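Local coordinates for TOG array regulator of axonemal microtubules protein 1 (Mus musculus, PDB 5DN7) that binds microtubules and promotes their polymerization through HEAT-repeat TOG regions, and is involved in ciliogenesis and cilium-length control, at residues V138-V143 / S175-L180; L183-A188 / T218-K223; F206-S211 / T249-T254. All coordinates share one frame; numbering follows the deposited sequence.

Interaction 1: V138-V143 / S175-L180; sequences VGPQRV and SEDFDL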
loop_
_atom_site.group_PDB
_atom_site.type_symbol
_atom_site.label_atom_id
_atom_site.label_comp_id
_atom_site.label_asym_id
_atom_site.label_seq_id
_atom_site.Cartn_x
_atom_site.Cartn_y
_atom_site.Cartn_z
ATOM N N VAL A 138 -12.119 4.150 -3.259
ATOM C CA VAL A 138 -12.352 3.593 -4.594
ATOM C C VAL A 138 -12.500 2.068 -4.611
ATOM O O VAL A 138 -12.571 1.452 -5.671
ATOM C CB VAL A 138 -11.225 4.015 -5.564
ATOM C CG1 VAL A 138 -10.893 5.478 -5.337
ATOM C CG2 VAL A 138 -9.968 3.153 -5.398
ATOM N N GLY A 139 -12.572 1.456 -3.441
ATOM C CA GLY A 139 -12.723 0.017 -3.378
ATOM C C GLY A 139 -11.383 -0.701 -3.427
ATOM O O GLY A 139 -10.470 -0.299 -4.147
ATOM N N PRO A 140 -11.257 -1.765 -2.628
ATOM C CA PRO A 140 -10.009 -2.520 -2.435
ATOM C C PRO A 140 -9.469 -3.191 -3.702
ATOM O O PRO A 140 -8.253 -3.202 -3.909
ATOM C CB PRO A 140 -10.401 -3.578 -1.399
ATOM C CG PRO A 140 -11.918 -3.663 -1.473
ATOM C CD PRO A 140 -12.361 -2.275 -1.795
ATOM N N GLN A 141 -10.341 -3.736 -4.542
ATOM C CA GLN A 141 -9.849 -4.472 -5.703
ATOM C C GLN A 141 -9.079 -3.568 -6.673
ATOM O O GLN A 141 -7.973 -3.914 -7.082
ATOM C CB GLN A 141 -10.994 -5.186 -6.424
ATOM C CG GLN A 141 -10.526 -6.104 -7.564
ATOM C CD GLN A 141 -9.548 -7.162 -7.082
ATOM O OE1 GLN A 141 -9.941 -8.183 -6.506
ATOM N NE2 GLN A 141 -8.256 -6.904 -7.282
ATOM N N ARG A 142 -9.649 -2.419 -7.035
ATOM C CA ARG A 142 -8.935 -1.428 -7.855
ATOM C C ARG A 142 -7.514 -1.114 -7.322
ATOM O O ARG A 142 -6.491 -1.321 -8.027
ATOM C CB ARG A 142 -9.752 -0.131 -7.940
ATOM C CG ARG A 142 -10.568 -0.002 -9.225
ATOM C CD ARG A 142 -11.019 1.447 -9.497
ATOM N NE ARG A 142 -10.033 2.205 -10.273
ATOM C CZ ARG A 142 -10.115 3.512 -10.524
ATOM N NH1 ARG A 142 -11.139 4.222 -10.053
ATOM N NH2 ARG A 142 -9.168 4.112 -11.239
ATOM N N VAL A 143 -7.476 -0.629 -6.075
ATOM C CA VAL A 143 -6.222 -0.337 -5.361
ATOM C C VAL A 143 -5.250 -1.500 -5.515
ATOM O O VAL A 143 -4.114 -1.307 -5.933
ATOM C CB VAL A 143 -6.449 -0.076 -3.863
ATOM C CG1 VAL A 143 -5.097 0.018 -3.108
ATOM C CG2 VAL A 143 -7.260 1.176 -3.640
ATOM N N SER A 175 -15.245 -10.957 1.312
ATOM C CA SER A 175 -14.818 -11.738 0.154
ATOM C C SER A 175 -15.355 -11.237 -1.188
ATOM O O SER A 175 -14.657 -11.298 -2.208
ATOM C CB SER A 175 -15.248 -13.194 0.327
ATOM O OG SER A 175 -14.407 -13.858 1.249
ATOM N N GLU A 176 -16.597 -10.767 -1.196
ATOM C CA GLU A 176 -17.244 -10.435 -2.451
ATOM C C GLU A 176 -16.747 -9.115 -3.027
ATOM O O GLU A 176 -17.059 -8.801 -4.154
ATOM C CB GLU A 176 -18.779 -10.395 -2.282
ATOM C CG GLU A 176 -19.298 -9.238 -1.464
ATOM C CD GLU A 176 -19.449 -9.580 0.004
ATOM O OE1 GLU A 176 -18.887 -10.629 0.449
ATOM O OE2 GLU A 176 -20.144 -8.793 0.708
ATOM N N ASP A 177 -15.986 -8.337 -2.258
ATOM C CA ASP A 177 -15.373 -7.127 -2.804
ATOM C C ASP A 177 -14.171 -7.462 -3.701
ATOM O O ASP A 177 -13.625 -6.593 -4.363
ATOM C CB ASP A 177 -14.923 -6.187 -1.683
ATOM C CG ASP A 177 -16.083 -5.499 -0.995
ATOM O OD1 ASP A 177 -17.235 -5.828 -1.343
ATOM O OD2 ASP A 177 -15.835 -4.655 -0.094
ATOM N N PHE A 178 -13.775 -8.727 -3.710
ATOM C CA PHE A 178 -12.581 -9.153 -4.430
ATOM C C PHE A 178 -12.885 -10.164 -5.521
ATOM O O PHE A 178 -13.791 -11.000 -5.392
ATOM C CB PHE A 178 -11.554 -9.781 -3.471
ATOM C CG PHE A 178 -11.060 -8.850 -2.426
ATOM C CD1 PHE A 178 -10.051 -7.937 -2.711
ATOM C CD2 PHE A 178 -11.620 -8.861 -1.157
ATOM C CE1 PHE A 178 -9.596 -7.066 -1.739
ATOM C CE2 PHE A 178 -11.159 -7.996 -0.175
ATOM C CZ PHE A 178 -10.152 -7.095 -0.464
ATOM N N ASP A 179 -12.097 -10.090 -6.583
ATOM C CA ASP A 179 -12.008 -11.162 -7.569
ATOM C C ASP A 179 -10.893 -12.093 -7.096
ATOM O O ASP A 179 -9.711 -11.881 -7.407
ATOM C CB ASP A 179 -11.723 -10.597 -8.962
ATOM C CG ASP A 179 -11.789 -11.650 -10.050
ATOM O OD1 ASP A 179 -11.617 -12.853 -9.760
ATOM O OD2 ASP A 179 -12.014 -11.261 -11.220
ATOM N N LEU A 180 -11.262 -13.103 -6.317
ATOM C CA LEU A 180 -10.260 -13.897 -5.629
ATOM C C LEU A 180 -9.387 -14.787 -6.538
ATOM O O LEU A 180 -8.205 -14.944 -6.246
ATOM C CB LEU A 180 -10.920 -14.746 -4.540
ATOM C CG LEU A 180 -11.624 -13.987 -3.418
ATOM C CD1 LEU A 180 -12.350 -14.984 -2.574
ATOM C CD2 LEU A 180 -10.645 -13.167 -2.567
HETATM O O HOH W 1 -13.281 -3.962 -4.391
#

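Interaction 2: L183-A188 / T218-K223; sequences LSFDLA and TNVLFK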
loop_
_atom_site.group_PDB
_atom_site.type_symbol
_atom_site.label_atom_id
_atom_site.label_comp_id
_atom_site.label_asym_id
_atom_site.label_seq_id
_atom_site.Cartn_x
_atom_site.Cartn_y
_atom_site.Cartn_z
ATOM N N LEU A 183 -6.888 -12.420 -7.993
ATOM C CA LEU A 183 -5.998 -12.052 -6.913
ATOM C C LEU A 183 -4.952 -13.143 -6.693
ATOM O O LEU A 183 -3.755 -12.862 -6.667
ATOM C CB LEU A 183 -6.809 -11.786 -5.642
ATOM C CG LEU A 183 -6.216 -10.879 -4.576
ATOM C CD1 LEU A 183 -5.633 -9.614 -5.186
ATOM C CD2 LEU A 183 -7.307 -10.523 -3.561
ATOM N N SER A 184 -5.384 -14.392 -6.576
ATOM C CA SER A 184 -4.428 -15.454 -6.302
ATOM C C SER A 184 -3.459 -15.687 -7.471
ATOM O O SER A 184 -2.306 -16.070 -7.250
ATOM C CB SER A 184 -5.146 -16.750 -5.961
ATOM O OG SER A 184 -5.969 -17.163 -7.024
ATOM N N PHE A 185 -3.917 -15.462 -8.700
ATOM C CA PHE A 185 -3.013 -15.581 -9.840
ATOM C C PHE A 185 -2.011 -14.450 -9.864
ATOM O O PHE A 185 -0.868 -14.639 -10.267
ATOM C CB PHE A 185 -3.790 -15.614 -11.163
ATOM C CG PHE A 185 -4.267 -16.986 -11.547
ATOM C CD1 PHE A 185 -5.169 -17.671 -10.754
ATOM C CD2 PHE A 185 -3.821 -17.584 -12.702
ATOM C CE1 PHE A 185 -5.611 -18.936 -11.091
ATOM C CE2 PHE A 185 -4.273 -18.844 -13.057
ATOM C CZ PHE A 185 -5.166 -19.517 -12.240
ATOM N N ASP A 186 -2.446 -13.267 -9.451
ATOM C CA ASP A 186 -1.561 -12.113 -9.378
ATOM C C ASP A 186 -0.548 -12.267 -8.238
ATOM O O ASP A 186 0.550 -11.713 -8.299
ATOM C CB ASP A 186 -2.356 -10.811 -9.181
ATOM C CG ASP A 186 -3.050 -10.331 -10.460
ATOM O OD1 ASP A 186 -2.697 -10.795 -11.571
ATOM O OD2 ASP A 186 -3.940 -9.451 -10.349
ATOM N N LEU A 187 -0.911 -13.018 -7.201
ATOM C CA LEU A 187 -0.054 -13.125 -6.010
ATOM C C LEU A 187 0.857 -14.341 -6.066
ATOM O O LEU A 187 1.880 -14.376 -5.409
ATOM C CB LEU A 187 -0.899 -13.186 -4.738
ATOM C CG LEU A 187 -1.408 -11.860 -4.163
ATOM C CD1 LEU A 187 -2.319 -12.155 -2.993
ATOM C CD2 LEU A 187 -0.238 -10.976 -3.706
ATOM N N ALA A 188 0.476 -15.340 -6.849
ATOM C CA ALA A 188 1.247 -16.577 -6.943
ATOM C C ALA A 188 2.747 -16.391 -7.288
ATOM O O ALA A 188 3.560 -17.181 -6.822
ATOM C CB ALA A 188 0.590 -17.512 -7.963
ATOM N N THR A 218 -10.643 -24.273 -2.962
ATOM C CA THR A 218 -9.181 -24.158 -2.842
ATOM C C THR A 218 -8.485 -24.609 -4.137
ATOM O O THR A 218 -7.267 -24.354 -4.398
ATOM C CB THR A 218 -8.673 -24.995 -1.643
ATOM O OG1 THR A 218 -9.324 -24.557 -0.447
ATOM C CG2 THR A 218 -7.168 -24.879 -1.466
ATOM N N ASN A 219 -9.326 -25.168 -4.977
ATOM C CA ASN A 219 -8.918 -25.771 -6.202
ATOM C C ASN A 219 -8.225 -24.724 -7.062
ATOM O O ASN A 219 -7.286 -25.005 -7.710
ATOM C CB ASN A 219 -10.153 -26.323 -6.905
ATOM C CG ASN A 219 -10.724 -27.545 -6.205
ATOM O OD1 ASN A 219 -10.029 -28.234 -5.479
ATOM N ND2 ASN A 219 -11.990 -27.811 -6.408
ATOM N N VAL A 220 -8.728 -23.522 -7.040
ATOM C CA VAL A 220 -8.251 -22.405 -7.825
ATOM C C VAL A 220 -6.901 -21.937 -7.297
ATOM O O VAL A 220 -6.070 -21.460 -8.070
ATOM C CB VAL A 220 -9.275 -21.238 -7.826
ATOM C CG1 VAL A 220 -9.514 -20.740 -6.435
ATOM C CG2 VAL A 220 -8.785 -20.107 -8.692
ATOM N N LEU A 221 -6.675 -22.116 -5.991
ATOM C CA LEU A 221 -5.397 -21.778 -5.377
ATOM C C LEU A 221 -4.326 -22.733 -5.845
ATOM O O LEU A 221 -3.169 -22.338 -6.080
ATOM C CB LEU A 221 -5.473 -21.819 -3.847
ATOM C CG LEU A 221 -6.172 -20.656 -3.158
ATOM C CD1 LEU A 221 -6.101 -20.834 -1.661
ATOM C CD2 LEU A 221 -5.527 -19.350 -3.569
ATOM N N PHE A 222 -4.706 -24.001 -5.975
ATOM C CA PHE A 222 -3.733 -24.961 -6.503
ATOM C C PHE A 222 -3.449 -24.750 -8.006
ATOM O O PHE A 222 -2.326 -24.986 -8.475
ATOM C CB PHE A 222 -4.204 -26.382 -6.224
ATOM C CG PHE A 222 -4.369 -26.675 -4.754
ATOM C CD1 PHE A 222 -3.536 -26.078 -3.821
ATOM C CD2 PHE A 222 -5.379 -27.513 -4.302
ATOM C CE1 PHE A 222 -3.685 -26.335 -2.463
ATOM C CE2 PHE A 222 -5.534 -27.773 -2.940
ATOM C CZ PHE A 222 -4.683 -27.180 -2.025
ATOM N N LYS A 223 -4.420 -24.281 -8.760
ATOM C CA LYS A 223 -4.167 -23.891 -10.112
ATOM C C LYS A 223 -3.229 -22.689 -10.163
ATOM O O LYS A 223 -2.352 -22.653 -10.973
ATOM C CB LYS A 223 -5.458 -23.573 -10.838
ATOM C CG LYS A 223 -6.432 -24.737 -10.835
ATOM C CD LYS A 223 -7.447 -24.681 -11.949
ATOM C CE LYS A 223 -8.859 -24.671 -11.429
ATOM N NZ LYS A 223 -9.619 -23.563 -12.051
#

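Interaction 3: F206-S211 / T249-T254; sequences FAVLAS and TLPRLT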
loop_
_atom_site.group_PDB
_atom_site.type_symbol
_atom_site.label_atom_id
_atom_site.label_comp_id
_atom_site.label_asym_id
_atom_site.label_seq_id
_atom_site.Cartn_x
_atom_site.Cartn_y
_atom_site.Cartn_z
ATOM N N PHE A 206 -1.907 -16.471 0.938
ATOM C CA PHE A 206 -2.642 -17.623 0.426
ATOM C C PHE A 206 -3.522 -18.264 1.512
ATOM O O PHE A 206 -4.611 -18.744 1.205
ATOM C CB PHE A 206 -1.683 -18.642 -0.211
ATOM C CG PHE A 206 -1.619 -18.522 -1.745
ATOM C CD1 PHE A 206 -1.165 -17.353 -2.345
ATOM C CD2 PHE A 206 -2.074 -19.547 -2.565
ATOM C CE1 PHE A 206 -1.143 -17.216 -3.745
ATOM C CE2 PHE A 206 -2.074 -19.412 -3.968
ATOM C CZ PHE A 206 -1.596 -18.250 -4.549
ATOM N N ALA A 207 -3.081 -18.249 2.771
ATOM C CA ALA A 207 -3.942 -18.718 3.857
ATOM C C ALA A 207 -5.216 -17.875 3.926
ATOM O O ALA A 207 -6.341 -18.418 4.040
ATOM C CB ALA A 207 -3.202 -18.686 5.207
ATOM N N VAL A 208 -5.053 -16.553 3.836
ATOM C CA VAL A 208 -6.234 -15.686 3.850
ATOM C C VAL A 208 -7.144 -15.868 2.616
ATOM O O VAL A 208 -8.383 -15.805 2.717
ATOM C CB VAL A 208 -5.849 -14.201 3.960
ATOM C CG1 VAL A 208 -7.108 -13.347 4.054
ATOM C CG2 VAL A 208 -4.987 -13.983 5.191
ATOM N N LEU A 209 -6.549 -16.082 1.452
ATOM C CA LEU A 209 -7.353 -16.390 0.271
ATOM C C LEU A 209 -8.140 -17.683 0.471
ATOM O O LEU A 209 -9.315 -17.725 0.177
ATOM C CB LEU A 209 -6.490 -16.498 -0.981
ATOM C CG LEU A 209 -5.878 -15.182 -1.447
ATOM C CD1 LEU A 209 -4.889 -15.461 -2.544
ATOM C CD2 LEU A 209 -6.983 -14.239 -1.936
ATOM N N ALA A 210 -7.486 -18.734 0.966
ATOM C CA ALA A 210 -8.177 -20.002 1.217
ATOM C C ALA A 210 -9.357 -19.791 2.154
ATOM O O ALA A 210 -10.455 -20.289 1.906
ATOM C CB ALA A 210 -7.232 -21.034 1.801
ATOM N N SER A 211 -9.125 -19.037 3.223
ATOM C CA SER A 211 -10.191 -18.742 4.175
ATOM C C SER A 211 -11.337 -17.941 3.548
ATOM O O SER A 211 -12.511 -18.129 3.904
ATOM C CB SER A 211 -9.609 -17.996 5.381
ATOM O OG SER A 211 -10.616 -17.365 6.140
ATOM N N THR A 249 -4.760 -21.324 10.981
ATOM C CA THR A 249 -4.620 -20.093 11.747
ATOM C C THR A 249 -4.298 -18.974 10.772
ATOM O O THR A 249 -3.604 -19.173 9.787
ATOM C CB THR A 249 -3.527 -20.205 12.854
ATOM O OG1 THR A 249 -3.359 -18.934 13.505
ATOM C CG2 THR A 249 -2.193 -20.676 12.272
ATOM N N LEU A 250 -4.831 -17.797 11.029
ATOM C CA LEU A 250 -4.744 -16.722 10.059
ATOM C C LEU A 250 -3.968 -15.558 10.642
ATOM O O LEU A 250 -3.935 -15.403 11.856
ATOM C CB LEU A 250 -6.148 -16.273 9.651
ATOM C CG LEU A 250 -6.981 -17.293 8.877
ATOM C CD1 LEU A 250 -8.426 -16.863 8.898
ATOM C CD2 LEU A 250 -6.458 -17.423 7.439
ATOM N N PRO A 251 -3.355 -14.725 9.780
ATOM C CA PRO A 251 -2.753 -13.492 10.289
ATOM C C PRO A 251 -3.866 -12.557 10.755
ATOM O O PRO A 251 -5.034 -12.845 10.507
ATOM C CB PRO A 251 -2.023 -12.929 9.062
ATOM C CG PRO A 251 -2.910 -13.355 7.929
ATOM C CD PRO A 251 -3.335 -14.766 8.302
ATOM N N ARG A 252 -3.518 -11.464 11.423
ATOM C CA ARG A 252 -4.507 -10.511 11.916
ATOM C C ARG A 252 -3.939 -9.140 11.714
ATOM O O ARG A 252 -2.745 -9.002 11.407
ATOM C CB ARG A 252 -4.824 -10.733 13.407
ATOM C CG ARG A 252 -3.606 -10.512 14.331
ATOM C CD ARG A 252 -3.977 -10.665 15.816
ATOM N NE ARG A 252 -4.992 -9.697 16.224
ATOM C CZ ARG A 252 -4.730 -8.452 16.599
ATOM N NH1 ARG A 252 -3.479 -8.025 16.630
ATOM N NH2 ARG A 252 -5.719 -7.639 16.959
ATOM N N LEU A 253 -4.773 -8.132 11.934
ATOM C CA LEU A 253 -4.358 -6.745 11.807
ATOM C C LEU A 253 -4.211 -6.086 13.158
ATOM O O LEU A 253 -5.076 -6.224 14.011
ATOM C CB LEU A 253 -5.372 -5.949 10.989
ATOM C CG LEU A 253 -5.508 -6.259 9.506
ATOM C CD1 LEU A 253 -6.501 -5.288 8.912
ATOM C CD2 LEU A 253 -4.157 -6.147 8.818
ATOM N N THR A 254 -3.127 -5.349 13.351
ATOM C CA THR A 254 -3.020 -4.490 14.520
ATOM C C THR A 254 -3.940 -3.289 14.350
ATOM O O THR A 254 -4.508 -3.086 13.291
ATOM C CB THR A 254 -1.607 -3.979 14.738
ATOM O OG1 THR A 254 -1.322 -2.959 13.773
ATOM C CG2 THR A 254 -0.605 -5.118 14.610
#

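Interaction 1: V138-V143 / S175-L180
Gln141 reaches from the first turn of helix 140-148 to the backbone at Phe178 and Asp179, joining two inter-helix junctions of the HEAT-repeat solenoid that forms this TOG domain. Its CB lies 3.6 Å from Asp177 O. The first torsion sets CG anti to the backbone N (chi1 -174°), and the chain then bends at chi2. At the tip, OE1 accepts the N-H of Asp179 (N to OE1 2.9 Å, N-H...O 154°), with the donor tilted 23° from the plane of the carbonyl. The same oxygen sits 3.5 Å from Phe178 CA and lies at the edge of the Phe178 ring, near its plane, 3.8 Å from CD1. A leucine in its place would lose OE1 and would probably leave the Asp179 N-H, just ahead of helix 180-187, without its mate. Beside this polar link, Pro140 packs against the CE1-CZ side of the aromatic ring: its CB is 3.6 Å from Phe178 CE1 and equally close to CZ, the two side chains crossing at about a right angle. Ser169 of helix 156-172 and Tyr173 touch both of them. Pro140 CG also meets Asp177 CB. A water completes the contact, accepting from Gln141 N at 3.0 Å and donating to Asp177 O at 2.7 Å.

Interaction 2: L183-A188 / T218-K223
Ser184 and Leu221 bring their backbones together where helices 183-187 and 219-223 run nearly parallel, 9.4 Å between axes, with a signed crossing angle of -28°. Ser184 CA and Leu221 CA are 6.5 Å apart. Such side-by-side stacking of like-directed helices is how an alpha solenoid of HEAT repeats is built, here in the TOG domain. The interface is small and made by van der Waals contact. Leu221 sends its CB away from the opposing helix, yet its branch comes back, and methyl CD2 rests 3.6 Å from Ser184 CB. Ser184 holds its OG between the backbone N and the carbonyl carbon (chi1 60°), where it bonds to Pro181 O one turn earlier, so the hydroxyl's strongest polar partner is in its own helix. One residue on, the Phe185 ring reaches toward helix 219-223. Its CE1 lies 4.0 Å from Val220 O and is about as close to Val220 CG2, the two side chains meeting at a slant. Leu209 of helix 196-213 also touches Ser184, and Phe206 and Ala210 touch Leu221, so that helix backs the pair. Farther out toward solvent, Phe185 CZ makes a looser approach to Lys223 CB, at 4.3 Å.

Interaction 3: F206-S211 / T249-T254
Leu250 and Pro251 pack on one side of helix 196-213, laying the chain that follows the last helix of this TOG domain across the HEAT-repeat solenoid. Apolar packing carries most of the contact. Val208 CG2, anti to the carbonyl carbon, presses on the proline ring, 3.5 Å from Pro251 CG and 3.6 Å from Pro251 CD; the first of these is tighter than usual van der Waals contact. The Leu250 CB points toward the helix, and CG stands anti to the residue's own carbonyl carbon (chi1 -66°). CD2 lies 4.1 Å from Ala207 CB and more loosely against Val208 CG2, while both methyls approach Ser211 CB. A second set of van der Waals contacts brings these methyls against polar atoms. CD2 of Leu250 sits 3.5 Å from Ala207 O, an oxygen already taken within the helix by Ser211 N (3.0 Å). CD1 of Leu250 is 3.6 Å from Ser211 OG, at the exposed end of the patch. Around the contact, helix 156-172 adds Leu170 on Val208 and Ile167 on Pro251. Beyond Pro251 the chain enters strand 252-253, which pairs antiparallel with strand 259-260 and is tied to it by the Arg252 to Glu260 salt bridge, while Leu209, on another side of helix 196-213, packs on helices 180-187 and 219-226.

In the fold
From the N terminus, interaction 1 comes first: it closes a loop of 31 residues around helix 156-172 and is complete before the others open. Interaction 2 then spans 29 residues, holding helix 180-187 to helix 219-226 across the excursion through helix 196-213. Interaction 3 starts on that intervening helix and ends past helix 237-246, so interactions 2 and 3 cross along the chain. The three contacts touch one another: Phe178 meets Leu183, Leu180 meets Leu209, and Phe206 CZ touches Ser184 O. Together they tie five successive helices, from 140-148 to 219-226, to the closing hairpin.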